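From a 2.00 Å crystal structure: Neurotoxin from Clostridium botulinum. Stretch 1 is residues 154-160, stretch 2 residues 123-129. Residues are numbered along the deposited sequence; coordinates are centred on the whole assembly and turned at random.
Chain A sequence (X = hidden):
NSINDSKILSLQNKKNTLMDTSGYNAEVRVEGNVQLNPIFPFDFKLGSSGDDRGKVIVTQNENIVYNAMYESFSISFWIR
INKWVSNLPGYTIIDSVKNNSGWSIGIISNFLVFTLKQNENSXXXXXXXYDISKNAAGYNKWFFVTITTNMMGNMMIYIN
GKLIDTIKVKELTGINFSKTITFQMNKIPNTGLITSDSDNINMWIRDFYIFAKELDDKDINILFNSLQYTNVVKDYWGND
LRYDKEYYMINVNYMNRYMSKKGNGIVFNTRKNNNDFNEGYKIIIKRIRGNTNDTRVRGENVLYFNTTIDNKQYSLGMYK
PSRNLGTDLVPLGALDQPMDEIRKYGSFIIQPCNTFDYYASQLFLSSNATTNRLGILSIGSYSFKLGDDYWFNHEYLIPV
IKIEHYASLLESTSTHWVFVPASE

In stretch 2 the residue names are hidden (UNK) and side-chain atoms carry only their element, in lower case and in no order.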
# COMPACT_ATOMS: atom_id res chain seq x y z
N ASN A 154 24.32 13.98 -7.60
CA ASN A 154 23.56 13.72 -6.39
C ASN A 154 23.08 12.28 -6.25
O ASN A 154 23.07 11.50 -7.20
CB ASN A 154 22.32 14.61 -6.30
CG ASN A 154 22.66 16.07 -6.27
OD1 ASN A 154 23.57 16.50 -5.56
ND2 ASN A 154 21.91 16.87 -7.02
N MET A 155 22.67 11.97 -5.02
CA MET A 155 22.13 10.68 -4.63
C MET A 155 20.70 11.11 -4.27
O MET A 155 20.53 12.05 -3.50
CB MET A 155 22.86 10.18 -3.38
CG MET A 155 22.94 8.68 -3.21
SD MET A 155 23.57 8.21 -1.57
CE MET A 155 24.86 9.40 -1.29
N MET A 156 19.69 10.45 -4.82
CA MET A 156 18.31 10.82 -4.53
C MET A 156 17.42 9.60 -4.28
O MET A 156 17.62 8.55 -4.89
CB MET A 156 17.71 11.62 -5.69
CG MET A 156 18.57 12.78 -6.19
SD MET A 156 17.76 13.73 -7.50
CE MET A 156 18.04 12.69 -8.91
N ILE A 157 16.45 9.74 -3.39
CA ILE A 157 15.54 8.63 -3.13
C ILE A 157 14.10 9.08 -3.30
O ILE A 157 13.70 10.13 -2.79
CB ILE A 157 15.75 8.01 -1.72
CG1 ILE A 157 14.79 6.82 -1.56
CG2 ILE A 157 15.48 9.04 -0.63
CD1 ILE A 157 15.09 5.96 -0.36
N TYR A 158 13.35 8.29 -4.04
CA TYR A 158 11.94 8.56 -4.30
C TYR A 158 11.10 7.42 -3.73
O TYR A 158 11.54 6.26 -3.71
CB TYR A 158 11.68 8.64 -5.81
CG TYR A 158 12.47 9.70 -6.56
CD1 TYR A 158 11.84 10.87 -7.01
CD2 TYR A 158 13.82 9.50 -6.88
CE1 TYR A 158 12.54 11.82 -7.76
CE2 TYR A 158 14.53 10.45 -7.63
CZ TYR A 158 13.88 11.60 -8.07
OH TYR A 158 14.55 12.52 -8.85
N ILE A 159 9.90 7.75 -3.28
CA ILE A 159 8.97 6.76 -2.75
C ILE A 159 7.66 7.02 -3.47
O ILE A 159 7.14 8.14 -3.44
CB ILE A 159 8.79 6.93 -1.23
CG1 ILE A 159 10.11 6.63 -0.51
CG2 ILE A 159 7.67 6.01 -0.73
CD1 ILE A 159 10.64 5.22 -0.76
N ASN A 160 7.15 5.99 -4.14
CA ASN A 160 5.91 6.11 -4.90
C ASN A 160 5.97 7.28 -5.88
O ASN A 160 5.00 8.02 -6.05
CB ASN A 160 4.70 6.26 -3.96
CG ASN A 160 4.52 5.05 -3.08
OD1 ASN A 160 4.82 3.93 -3.48
ND2 ASN A 160 4.00 5.26 -1.86
N UNK A 123 31.20 6.10 4.71
CA UNK A 123 30.06 5.85 3.86
C UNK A 123 29.20 7.10 3.79
O UNK A 123 29.43 8.07 4.51
c UNK A 123 28.17 3.75 6.51
c UNK A 123 29.25 4.70 4.43
c UNK A 123 28.69 4.99 5.81
o UNK A 123 28.45 2.63 6.03
o UNK A 123 27.49 3.89 7.55
N UNK A 124 28.22 7.07 2.90
CA UNK A 124 27.31 8.19 2.75
C UNK A 124 25.95 7.57 2.53
O UNK A 124 25.81 6.61 1.78
c UNK A 124 26.83 10.28 1.34
o UNK A 124 28.03 10.81 -0.66
c UNK A 124 27.40 11.24 0.31
c UNK A 124 27.72 9.06 1.57
n UNK A 124 27.17 12.53 0.51
N UNK A 125 24.93 8.10 3.20
CA UNK A 125 23.62 7.52 3.05
C UNK A 125 22.52 8.55 2.92
O UNK A 125 22.66 9.70 3.30
c UNK A 125 23.42 7.27 5.55
o UNK A 125 23.87 6.63 6.53
c UNK A 125 23.33 6.58 4.22
o UNK A 125 23.04 8.46 5.64
N UNK A 126 21.40 8.09 2.37
CA UNK A 126 20.23 8.92 2.18
C UNK A 126 19.08 8.07 2.72
O UNK A 126 19.19 6.84 2.77
c UNK A 126 18.95 10.24 0.47
c UNK A 126 19.84 7.96 -0.11
c UNK A 126 20.08 9.24 0.68
c UNK A 126 18.85 10.74 -0.97
N UNK A 127 17.98 8.69 3.13
CA UNK A 127 16.89 7.89 3.67
C UNK A 127 15.49 8.44 3.49
O UNK A 127 15.28 9.59 3.13
c UNK A 127 16.86 8.87 6.01
c UNK A 127 17.11 7.63 5.16
n UNK A 127 15.60 9.19 6.24
o UNK A 127 17.80 9.54 6.45
N UNK A 128 14.54 7.55 3.77
CA UNK A 128 13.12 7.86 3.74
C UNK A 128 12.62 7.44 5.13
O UNK A 128 12.87 6.32 5.55
c UNK A 128 8.71 7.73 3.42
c UNK A 128 8.99 5.35 3.19
c UNK A 128 12.39 7.03 2.68
c UNK A 128 8.17 6.46 3.42
c UNK A 128 10.08 7.91 3.19
c UNK A 128 10.92 6.83 2.96
c UNK A 128 10.37 5.55 2.96
N UNK A 129 11.97 8.34 5.84
CA UNK A 129 11.41 8.00 7.14
C UNK A 129 9.90 8.18 7.01
O UNK A 129 9.42 9.27 6.67
o UNK A 129 11.69 10.26 8.05
c UNK A 129 11.98 8.89 8.25

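Position 123 carries three side-chain carbons, and the last of them holds two oxygens. That is a carboxylate at the end of a two-carbon arm. The side chain is out of reach of stretch 1. The residue is Glu123.

Position 124 has three carbons in a row, the third bearing one oxygen and one nitrogen. The terminal group is therefore an amide. Its CA-to-CB bond points toward stretch 1, and the side chain meets the end of Met155. The residue is Gln124. Its CG lies 3.4 Å from Met155 CE, the closest atom pair of the two residues. Both amide atoms, OE1 and NE2, are hydrogen-bonded elsewhere in the structure.

Position 125 has two carbons, the second with two oxygens. Its CA-to-CB bond points away from stretch 1, and the side chain does not touch it. This short carboxylate is Asp125.

Position 126 has four carbons and no other element. They fork at the first carbon, and one arm is two carbons long. Its CA-to-CB bond points toward stretch 1, and the side chain reaches Met155, Met156 and Ile157. Four carbons, forked at CB with one arm two carbons long, identify Ile126. Its CD1 sits 3.3 Å from Met155 O and 3.8 Å from Ile157 CG2. Its CG2 lies 4.0 Å from Met155 SD.

Position 127 has two carbons, the second with one oxygen and one nitrogen. The CA-to-CB bond points away, and the side chain does not touch stretch 1. The backbone does make contact: O of 127 is 3.8 Å from Ile157 CG2. The residue is Asn127.

Position 128 has one carbon followed by a ring of six carbons, with no oxygen on the ring. Its CA-to-CB bond points toward stretch 1, and the side chain touches Ile157 and Ile159. The residue is Phe128. Ile159 CG1 lies over one ring face, 3.7 Å from the ring centroid, in a CH-pi contact. Ile157 CD1 is 4.2 Å from Phe128 CB.

Position 129 has one carbon and one oxygen. The side chain is out of reach of stretch 1. The residue is Ser129.

The two strands run in nearly the same direction, with 19° between them and a closest axial approach of 7.1 Å. No hydrogen bond joins them. Apolar side chains pack across the gap, and the Ile126 side chain also lies against backbone atoms of stretch 1. Alternation along each strand sends Met155, Ile157 and Ile159 toward Gln124, Ile126 and Phe128. Met156 and Tyr158 point away, as do Asp125 and Asn127. The result is a largely apolar packing layer that buries 422 Å² in total.

Stretch 2 123-129: EQDINFS
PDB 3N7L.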